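Local coordinates for protein diol-dehydratase (Roseburia inulinivorans, PDB 5I2A) that probably catalyses the dehydration of 1,2-propanediol as a B12-independent lyase of the glycyl radical enzyme family, at residues K53-A56 against F57-I60; I67-P70 against E71-I74; A359-D362 against L363-M366; D711-L714 against A715-V719. All blocks are in the same frame, centred on the assembly; numbering follows the deposited sequence.

Contact 1: K53-A56 against F57-I60; sequences KARA and FEHI
One turn of the helix 49-63 carries a salt bridge between Arg55 and Glu58, three positions apart on the same side of the helix. The two side chains run alongside each other and point the same way. The arginine chain bends at its second torsion (chi2 -69°), which turns the guanidinium toward the Glu58 carboxylate, while the glutamate chain is extended beyond CG. Arg55 NH1 meets Glu58 OE1 at 3.1 Å, on the syn side of the carboxylate and nearly within the guanidinium plane, and the bond is close to straight at 160°. This is an i to i+3 ion pair laid over regular alpha-helical hydrogen bonding, in which Glu58 N reaches Ala54 O at 2.8 Å and Ile60 N reaches Ala56 O at 2.8 Å. A water ties the pair to the backbone, donating to Glu58 OE1 at 2.6 Å and to Arg55 O at 2.8 Å, so OE1 is gripped from two directions while Arg55 O also accepts from His59 N. Ala54 and Phe57 face the helix 200-233, Ala56 packs on the helix 32-43, and His59 NE2 is hydrogen-bonded to Glu39 of that same helix.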
loop_
_atom_site.group_PDB
_atom_site.type_symbol
_atom_site.label_atom_id
_atom_site.label_comp_id
_atom_site.label_asym_id
_atom_site.label_seq_id
_atom_site.Cartn_x
_atom_site.Cartn_y
_atom_site.Cartn_z
ATOM N N LYS A 53 -0.012 -12.834 -5.076
ATOM C CA LYS A 53 -0.477 -13.852 -4.110
ATOM C C LYS A 53 -1.376 -14.883 -4.802
ATOM O O LYS A 53 -1.281 -16.078 -4.535
ATOM C CB LYS A 53 -1.253 -13.222 -2.938
ATOM C CG LYS A 53 -0.495 -12.213 -2.091
ATOM C CD LYS A 53 0.555 -12.854 -1.242
ATOM C CE LYS A 53 -0.092 -13.723 -0.168
ATOM N NZ LYS A 53 0.934 -14.527 0.503
ATOM N N ALA A 54 -2.256 -14.399 -5.678
ATOM C CA ALA A 54 -3.165 -15.263 -6.429
ATOM C C ALA A 54 -2.379 -16.206 -7.321
ATOM O O ALA A 54 -2.648 -17.408 -7.345
ATOM C CB ALA A 54 -4.139 -14.444 -7.258
ATOM N N ARG A 55 -1.394 -15.656 -8.028
ATOM C CA ARG A 55 -0.552 -16.445 -8.913
ATOM C C ARG A 55 0.283 -17.455 -8.127
ATOM O O ARG A 55 0.501 -18.557 -8.589
ATOM C CB ARG A 55 0.364 -15.542 -9.750
ATOM C CG ARG A 55 -0.378 -14.722 -10.807
ATOM C CD ARG A 55 -0.926 -15.599 -11.915
ATOM N NE ARG A 55 -1.535 -14.806 -12.982
ATOM C CZ ARG A 55 -2.410 -15.288 -13.858
ATOM N NH1 ARG A 55 -2.780 -16.563 -13.787
ATOM N NH2 ARG A 55 -2.918 -14.499 -14.798
ATOM N N ALA A 56 0.753 -17.079 -6.945
ATOM C CA ALA A 56 1.528 -18.015 -6.148
ATOM C C ALA A 56 0.620 -19.153 -5.628
ATOM O O ALA A 56 0.999 -20.309 -5.666
ATOM C CB ALA A 56 2.227 -17.298 -5.009
ATOM N N PHE A 57 -0.585 -18.809 -5.180
ATOM C CA PHE A 57 -1.566 -19.796 -4.721
ATOM C C PHE A 57 -1.871 -20.739 -5.880
ATOM O O PHE A 57 -1.892 -21.950 -5.720
ATOM C CB PHE A 57 -2.830 -19.094 -4.219
ATOM C CG PHE A 57 -3.866 -19.999 -3.577
ATOM C CD1 PHE A 57 -3.538 -20.847 -2.532
ATOM C CD2 PHE A 57 -5.197 -19.930 -3.980
ATOM C CE1 PHE A 57 -4.509 -21.635 -1.920
ATOM C CE2 PHE A 57 -6.175 -20.702 -3.367
ATOM C CZ PHE A 57 -5.828 -21.553 -2.334
ATOM N N GLU A 58 -2.070 -20.167 -7.061
ATOM C CA GLU A 58 -2.280 -20.966 -8.257
ATOM C C GLU A 58 -1.097 -21.903 -8.526
ATOM O O GLU A 58 -1.289 -23.088 -8.770
ATOM C CB GLU A 58 -2.527 -20.058 -9.453
ATOM C CG GLU A 58 -2.491 -20.741 -10.818
ATOM C CD GLU A 58 -2.618 -19.719 -11.940
ATOM O OE1 GLU A 58 -1.682 -18.927 -12.113
ATOM O OE2 GLU A 58 -3.657 -19.680 -12.616
ATOM N N HIS A 59 0.118 -21.374 -8.452
ATOM C CA HIS A 59 1.299 -22.163 -8.762
ATOM C C HIS A 59 1.510 -23.266 -7.729
ATOM O O HIS A 59 1.929 -24.367 -8.073
ATOM C CB HIS A 59 2.532 -21.278 -8.832
ATOM C CG HIS A 59 3.721 -21.945 -9.450
ATOM N ND1 HIS A 59 3.728 -22.392 -10.752
ATOM C CD2 HIS A 59 4.951 -22.208 -8.954
ATOM C CE1 HIS A 59 4.908 -22.917 -11.027
ATOM N NE2 HIS A 59 5.669 -22.812 -9.954
ATOM N N ILE A 60 1.232 -22.959 -6.467
ATOM C CA ILE A 60 1.347 -23.944 -5.408
ATOM C C ILE A 60 0.328 -25.074 -5.627
ATOM O O ILE A 60 0.687 -26.235 -5.584
ATOM C CB ILE A 60 1.153 -23.310 -4.007
ATOM C CG1 ILE A 60 2.308 -22.375 -3.671
ATOM C CG2 ILE A 60 1.047 -24.384 -2.942
ATOM C CD1 ILE A 60 1.964 -21.323 -2.654
HETATM O O HOH W 1 0.740 -19.166 -11.314
#

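Contact 2: I67-P70 against E71-I74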
loop_
_atom_site.group_PDB
_atom_site.type_symbol
_atom_site.label_atom_id
_atom_site.label_comp_id
_atom_site.label_asym_id
_atom_site.label_seq_id
_atom_site.Cartn_x
_atom_site.Cartn_y
_atom_site.Cartn_z
ATOM N N ILE A 67 -1.314 -36.787 -2.557
ATOM C CA ILE A 67 -1.306 -38.199 -2.216
ATOM C C ILE A 67 -2.692 -38.581 -1.715
ATOM O O ILE A 67 -3.382 -37.770 -1.118
ATOM C CB ILE A 67 -0.216 -38.521 -1.156
ATOM C CG1 ILE A 67 -0.120 -40.022 -0.893
ATOM C CG2 ILE A 67 -0.474 -37.769 0.157
ATOM C CD1 ILE A 67 1.106 -40.415 -0.072
ATOM N N ILE A 68 -3.113 -39.804 -2.009
ATOM C CA ILE A 68 -4.313 -40.369 -1.412
ATOM C C ILE A 68 -3.857 -41.454 -0.463
ATOM O O ILE A 68 -3.212 -42.411 -0.885
ATOM C CB ILE A 68 -5.276 -40.927 -2.476
ATOM C CG1 ILE A 68 -5.796 -39.779 -3.338
ATOM C CG2 ILE A 68 -6.430 -41.719 -1.826
ATOM C CD1 ILE A 68 -6.872 -40.181 -4.348
ATOM N N ARG A 69 -4.148 -41.286 0.823
ATOM C CA ARG A 69 -3.620 -42.190 1.832
ATOM C C ARG A 69 -4.460 -43.475 1.839
ATOM O O ARG A 69 -5.602 -43.460 1.386
ATOM C CB ARG A 69 -3.602 -41.516 3.216
ATOM C CG ARG A 69 -2.991 -40.098 3.234
ATOM C CD ARG A 69 -2.517 -39.745 4.640
ATOM N NE ARG A 69 -2.042 -38.368 4.775
ATOM C CZ ARG A 69 -0.868 -37.932 4.327
ATOM N NH1 ARG A 69 -0.036 -38.752 3.679
ATOM N NH2 ARG A 69 -0.528 -36.667 4.510
ATOM N N PRO A 70 -3.885 -44.590 2.327
ATOM C CA PRO A 70 -4.605 -45.871 2.293
ATOM C C PRO A 70 -5.996 -45.771 2.917
ATOM O O PRO A 70 -6.135 -45.255 4.027
ATOM C CB PRO A 70 -3.696 -46.806 3.104
ATOM C CG PRO A 70 -2.318 -46.229 2.912
ATOM C CD PRO A 70 -2.532 -44.731 2.895
ATOM N N GLU A 71 -7.004 -46.187 2.152
ATOM C CA GLU A 71 -8.388 -46.309 2.612
ATOM C C GLU A 71 -9.133 -44.985 2.799
ATOM O O GLU A 71 -10.286 -44.989 3.223
ATOM C CB GLU A 71 -8.450 -47.103 3.926
ATOM C CG GLU A 71 -7.939 -48.542 3.807
ATOM C CD GLU A 71 -8.322 -49.397 5.001
ATOM O OE1 GLU A 71 -9.476 -49.850 5.059
ATOM O OE2 GLU A 71 -7.473 -49.603 5.884
ATOM N N GLU A 72 -8.493 -43.860 2.488
ATOM C CA GLU A 72 -9.180 -42.575 2.603
ATOM C C GLU A 72 -10.442 -42.559 1.750
ATOM O O GLU A 72 -10.433 -43.029 0.619
ATOM C CB GLU A 72 -8.253 -41.418 2.199
ATOM C CG GLU A 72 -7.322 -40.966 3.304
ATOM C CD GLU A 72 -6.552 -39.700 2.949
ATOM O OE1 GLU A 72 -6.318 -39.466 1.742
ATOM O OE2 GLU A 72 -6.169 -38.959 3.881
ATOM N N LEU A 73 -11.537 -42.057 2.311
ATOM C CA LEU A 73 -12.725 -41.773 1.513
ATOM C C LEU A 73 -12.742 -40.289 1.124
ATOM O O LEU A 73 -13.057 -39.937 -0.014
ATOM C CB LEU A 73 -13.997 -42.137 2.270
ATOM C CG LEU A 73 -14.215 -43.632 2.582
ATOM C CD1 LEU A 73 -15.455 -43.820 3.437
ATOM C CD2 LEU A 73 -14.329 -44.450 1.294
ATOM N N ILE A 74 -12.427 -39.434 2.093
ATOM C CA ILE A 74 -12.243 -37.999 1.867
ATOM C C ILE A 74 -10.766 -37.756 1.640
ATOM O O ILE A 74 -9.938 -38.153 2.466
ATOM C CB ILE A 74 -12.733 -37.152 3.069
ATOM C CG1 ILE A 74 -14.195 -37.460 3.374
ATOM C CG2 ILE A 74 -12.508 -35.641 2.819
ATOM C CD1 ILE A 74 -15.156 -37.122 2.245
HETATM O O HOH W 2 -5.362 -37.215 0.876
#
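Glu72 folds back over the backbone of Arg69 because its CG stands anti to its own carbonyl carbon (chi1 -82°) and the chain then runs extended, while Arg69 starts out in a similar way and stretches from CG to NE. The two side chains therefore lie side by side, pointing the same way, with guanidinium and carboxylate planes 57° apart. Glu72 OE1 takes the N-H of Arg69 at 3.0 Å, the donor standing well above the carboxylate plane. A water bridges the same oxygen to Ile67 O, donating to Glu72 OE1 at 2.6 Å and to Ile67 O at 2.9 Å. The other oxygen, Glu72 OE2, rests against the aliphatic part of the arginine, 3.4 Å from Arg69 CG, and forms a salt bridge with Lys322. The charged ends do not pair directly: Arg69 NE lies 4.3 Å from Glu72 OE2 and instead bridges to Asp325, its NH groups going to the carbonyls of Thr79 and Ile80. With an alanine here in place of Glu72, Arg69 N would probably lose the carboxylate that accepts from it, Lys322 this ion-pair partner, and the water one acceptor. Between the two residues, Glu72 N returns to Arg69 O at 3.1 Å and Glu71 takes a positive phi (74°), the signature of a type II beta turn, here closed a second time by the glutamate side chain in the loop between helices 49-63 and 94-97.

Contact 3: A359-D362 against L363-M366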
loop_
_atom_site.group_PDB
_atom_site.type_symbol
_atom_site.label_atom_id
_atom_site.label_comp_id
_atom_site.label_asym_id
_atom_site.label_seq_id
_atom_site.Cartn_x
_atom_site.Cartn_y
_atom_site.Cartn_z
ATOM N N ALA A 359 -31.586 -25.864 17.503
ATOM C CA ALA A 359 -31.014 -26.197 16.202
ATOM C C ALA A 359 -30.542 -27.641 16.108
ATOM O O ALA A 359 -29.976 -28.042 15.090
ATOM C CB ALA A 359 -29.850 -25.250 15.887
ATOM N N THR A 360 -30.760 -28.407 17.171
ATOM C CA THR A 360 -30.302 -29.788 17.225
ATOM C C THR A 360 -30.839 -30.590 16.050
ATOM O O THR A 360 -31.996 -30.466 15.697
ATOM C CB THR A 360 -30.737 -30.459 18.539
ATOM O OG1 THR A 360 -30.244 -29.699 19.642
ATOM C CG2 THR A 360 -30.201 -31.874 18.635
ATOM N N ASN A 361 -29.982 -31.384 15.422
ATOM C CA ASN A 361 -30.429 -32.295 14.383
ATOM C C ASN A 361 -29.611 -33.588 14.431
ATOM O O ASN A 361 -28.804 -33.779 15.342
ATOM C CB ASN A 361 -30.360 -31.628 13.002
ATOM C CG ASN A 361 -28.954 -31.175 12.619
ATOM O OD1 ASN A 361 -27.978 -31.895 12.805
ATOM N ND2 ASN A 361 -28.858 -29.987 12.035
ATOM N N ASP A 362 -29.810 -34.467 13.457
ATOM C CA ASP A 362 -29.084 -35.730 13.425
ATOM C C ASP A 362 -27.561 -35.546 13.395
ATOM O O ASP A 362 -26.828 -36.293 14.039
ATOM C CB ASP A 362 -29.512 -36.570 12.219
ATOM C CG ASP A 362 -30.727 -37.453 12.515
ATOM O OD1 ASP A 362 -30.915 -37.856 13.682
ATOM O OD2 ASP A 362 -31.476 -37.759 11.574
ATOM N N LEU A 363 -27.089 -34.560 12.638
ATOM C CA LEU A 363 -25.649 -34.345 12.533
ATOM C C LEU A 363 -25.064 -33.846 13.855
ATOM O O LEU A 363 -23.908 -34.132 14.156
ATOM C CB LEU A 363 -25.321 -33.364 11.398
ATOM C CG LEU A 363 -25.592 -33.875 9.982
ATOM C CD1 LEU A 363 -25.099 -32.889 8.939
ATOM C CD2 LEU A 363 -24.927 -35.227 9.758
ATOM N N SER A 364 -25.853 -33.108 14.636
ATOM C CA SER A 364 -25.399 -32.643 15.948
ATOM C C SER A 364 -24.884 -33.832 16.789
ATOM O O SER A 364 -23.790 -33.779 17.363
ATOM C CB SER A 364 -26.521 -31.912 16.707
ATOM O OG SER A 364 -27.161 -30.934 15.911
ATOM N N PHE A 365 -25.667 -34.907 16.843
ATOM C CA PHE A 365 -25.258 -36.111 17.573
ATOM C C PHE A 365 -24.105 -36.823 16.870
ATOM O O PHE A 365 -23.190 -37.316 17.520
ATOM C CB PHE A 365 -26.446 -37.072 17.752
ATOM C CG PHE A 365 -27.537 -36.522 18.630
ATOM C CD1 PHE A 365 -27.498 -36.690 20.002
ATOM C CD2 PHE A 365 -28.586 -35.816 18.088
ATOM C CE1 PHE A 365 -28.493 -36.169 20.804
ATOM C CE2 PHE A 365 -29.582 -35.298 18.889
ATOM C CZ PHE A 365 -29.530 -35.465 20.247
ATOM N N MET A 366 -24.135 -36.869 15.543
ATOM C CA MET A 366 -23.122 -37.627 14.814
ATOM C C MET A 366 -21.732 -36.991 14.921
ATOM O O MET A 366 -20.729 -37.696 14.880
ATOM C CB MET A 366 -23.542 -37.796 13.359
ATOM C CG MET A 366 -24.788 -38.709 13.241
ATOM S SD MET A 366 -25.656 -38.631 11.665
ATOM C CE MET A 366 -24.384 -39.310 10.625
#
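Leu363 lies in the first turn of the helix 362-374, whose N-cap is Asn361, and Asn361 and Ser364 together make a capping box. Leu363 N lies 2.8 Å from Asn361 OD1, but its N-H is turned well aside and the bond is weak; Leu363 CB also sits against that oxygen. Ser364 comes next and completes the reciprocal pair. Its backbone N donates to Asn361 OD1 at 3.1 Å, and in return its hydroxyl oxygen OG accepts from Asn361 N at 2.9 Å along a nearly straight line (167°). Asn361 can reach forward in this way because its CG is wedged between its own backbone N and carbonyl carbon (chi1 60°), which turns OD1 over the first helical N-H groups. Asp291 holds both residues from outside: its carbonyl oxygen takes Asn361 ND2, and its carboxylate is hydrogen-bonded to Ser364 OG. A leucine at Asn361 would probably leave the N-H groups of Leu363 and Ser364 without their side-chain acceptor and the carbonyl of Asp291 without the amide that meets it. Phe365 then turns a ring edge to the backbone, with CD2 3.4 Å from Asn361 O, while Thr360 CG2 touches CE2 at 3.5 Å. Beyond these, the ring packs on Leu393 and Arg396 of the helix 391-402 and meets Tyr4. Met366 closes the first regular helical bond, its N reaching Asp362 O at 3.1 Å in the carbonyl plane, and its side chain curls past the same acceptor, with SD 3.5 Å from Asp362 O.

Contact 4: D711-L714 against A715-V719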
loop_
_atom_site.group_PDB
_atom_site.type_symbol
_atom_site.label_atom_id
_atom_site.label_comp_id
_atom_site.label_asym_id
_atom_site.label_seq_id
_atom_site.Cartn_x
_atom_site.Cartn_y
_atom_site.Cartn_z
ATOM N N ASP A 711 0.463 -13.339 45.755
ATOM C CA ASP A 711 -0.550 -14.370 45.975
ATOM C C ASP A 711 0.090 -15.605 46.600
ATOM O O ASP A 711 -0.612 -16.491 47.085
ATOM C CB ASP A 711 -1.277 -14.732 44.661
ATOM C CG ASP A 711 -0.336 -15.261 43.576
ATOM O OD1 ASP A 711 0.879 -14.979 43.639
ATOM O OD2 ASP A 711 -0.818 -15.947 42.653
ATOM N N GLY A 712 1.421 -15.659 46.595
ATOM C CA GLY A 712 2.146 -16.791 47.173
ATOM C C GLY A 712 2.772 -17.709 46.135
ATOM O O GLY A 712 3.475 -18.679 46.452
ATOM N N ARG A 713 2.505 -17.393 44.877
ATOM C CA ARG A 713 3.058 -18.125 43.760
ATOM C C ARG A 713 4.581 -17.936 43.719
ATOM O O ARG A 713 5.066 -16.823 43.849
ATOM C CB ARG A 713 2.398 -17.636 42.468
ATOM C CG ARG A 713 2.883 -18.283 41.207
ATOM C CD ARG A 713 2.321 -17.619 39.928
ATOM N NE ARG A 713 3.402 -17.642 38.959
ATOM C CZ ARG A 713 4.370 -16.735 38.930
ATOM N NH1 ARG A 713 4.343 -15.701 39.766
ATOM N NH2 ARG A 713 5.361 -16.862 38.071
ATOM N N LEU A 714 5.328 -19.016 43.540
ATOM C CA LEU A 714 6.786 -18.928 43.514
ATOM C C LEU A 714 7.287 -18.469 42.148
ATOM O O LEU A 714 6.598 -18.614 41.137
ATOM C CB LEU A 714 7.420 -20.276 43.879
ATOM C CG LEU A 714 7.043 -20.830 45.257
ATOM C CD1 LEU A 714 7.841 -22.095 45.593
ATOM C CD2 LEU A 714 7.213 -19.770 46.336
ATOM N N ALA A 715 8.494 -17.919 42.134
ATOM C CA ALA A 715 9.100 -17.377 40.926
ATOM C C ALA A 715 9.138 -18.372 39.760
ATOM O O ALA A 715 9.499 -19.538 39.921
ATOM C CB ALA A 715 10.513 -16.893 41.237
ATOM N N HIS A 716 8.739 -17.877 38.593
ATOM C CA HIS A 716 8.863 -18.564 37.307
ATOM C C HIS A 716 7.977 -19.801 37.164
ATOM O O HIS A 716 8.109 -20.541 36.201
ATOM C CB HIS A 716 10.337 -18.898 37.049
ATOM C CG HIS A 716 11.237 -17.716 37.243
ATOM N ND1 HIS A 716 12.412 -17.775 37.958
ATOM C CD2 HIS A 716 11.091 -16.422 36.863
ATOM C CE1 HIS A 716 12.963 -16.573 37.994
ATOM N NE2 HIS A 716 12.179 -15.732 37.340
ATOM N N THR A 717 7.044 -19.992 38.092
ATOM C CA THR A 717 6.038 -21.048 37.947
ATOM C C THR A 717 4.881 -20.516 37.084
ATOM O O THR A 717 4.806 -19.310 36.860
ATOM C CB THR A 717 5.523 -21.526 39.313
ATOM O OG1 THR A 717 4.836 -20.458 39.972
ATOM C CG2 THR A 717 6.703 -22.058 40.187
ATOM N N PRO A 718 4.000 -21.408 36.582
ATOM C CA PRO A 718 2.939 -20.939 35.673
ATOM C C PRO A 718 1.996 -19.930 36.318
ATOM O O PRO A 718 1.801 -19.977 37.529
ATOM C CB PRO A 718 2.182 -22.228 35.317
ATOM C CG PRO A 718 3.233 -23.322 35.458
ATOM C CD PRO A 718 4.076 -22.885 36.626
ATOM N N VAL A 719 1.450 -19.008 35.528
ATOM C CA VAL A 719 0.334 -18.200 36.015
ATOM C C VAL A 719 -0.949 -18.992 35.762
ATOM O O VAL A 719 -0.905 -20.040 35.137
ATOM C CB VAL A 719 0.272 -16.810 35.339
ATOM C CG1 VAL A 719 1.482 -15.992 35.728
ATOM C CG2 VAL A 719 0.177 -16.944 33.834
#
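Arg713 slides alongside Thr717 in the opposite direction, its CG 3.2 Å from Thr717 OG1 and its guanidinium turned edge-on to the backbone beyond. CG stands opposite the backbone N (chi1 179°), which carries the chain across to the far limb of the loop. There two nitrogens grip one acceptor side-on: NH2 at 2.8 Å and NE at 3.0 Å from Thr717 O. Thr717 O lies almost in the guanidinium plane, although NE stands well above the plane of the carbonyl. A weaker, bent bond runs from NE to Pro718 O, and Val719 CG1 sits over one face of the group, offset toward the rim. The loop reverses direction between these partners through a type II beta turn from Leu714 to Thr717, with His716 at positive phi. Its long, weak backbone bond from Thr717 N to Leu714 O is reinforced by the threonine hydroxyl, since Thr717 OG1 donates to the same Leu714 O at 2.8 Å. Just upstream, Asp711 OD1 accepts from Arg713 N at 3.2 Å, an Asx turn that sets the backbone from which the arginine departs. The remaining N-H groups of the guanidinium reach the carbonyls of Thr706 and Gly707 and the hydroxyl of Thr709.

In the fold
All four contacts are local, and together they illustrate how side chains secure a helix turn, a helix start and two beta turns. Contacts 1 to 3 share the pyruvate formate lyase-like range: the centres of contacts 1 and 2 lie 25 Å apart and those of contacts 2 and 3 lie 26 Å apart, with no touch between them. The helix 309-323 links the latter two, since Leu73 and Ile74 pack on it from contact 2 and Leu363 and Met366 from contact 3. Contact 4 sits across the chain's centre from contacts 1 and 2, centre to centre about 48 Å from each; a PEG molecule, probably from crystallisation, lies about 4 Å from the Arg713 side chain.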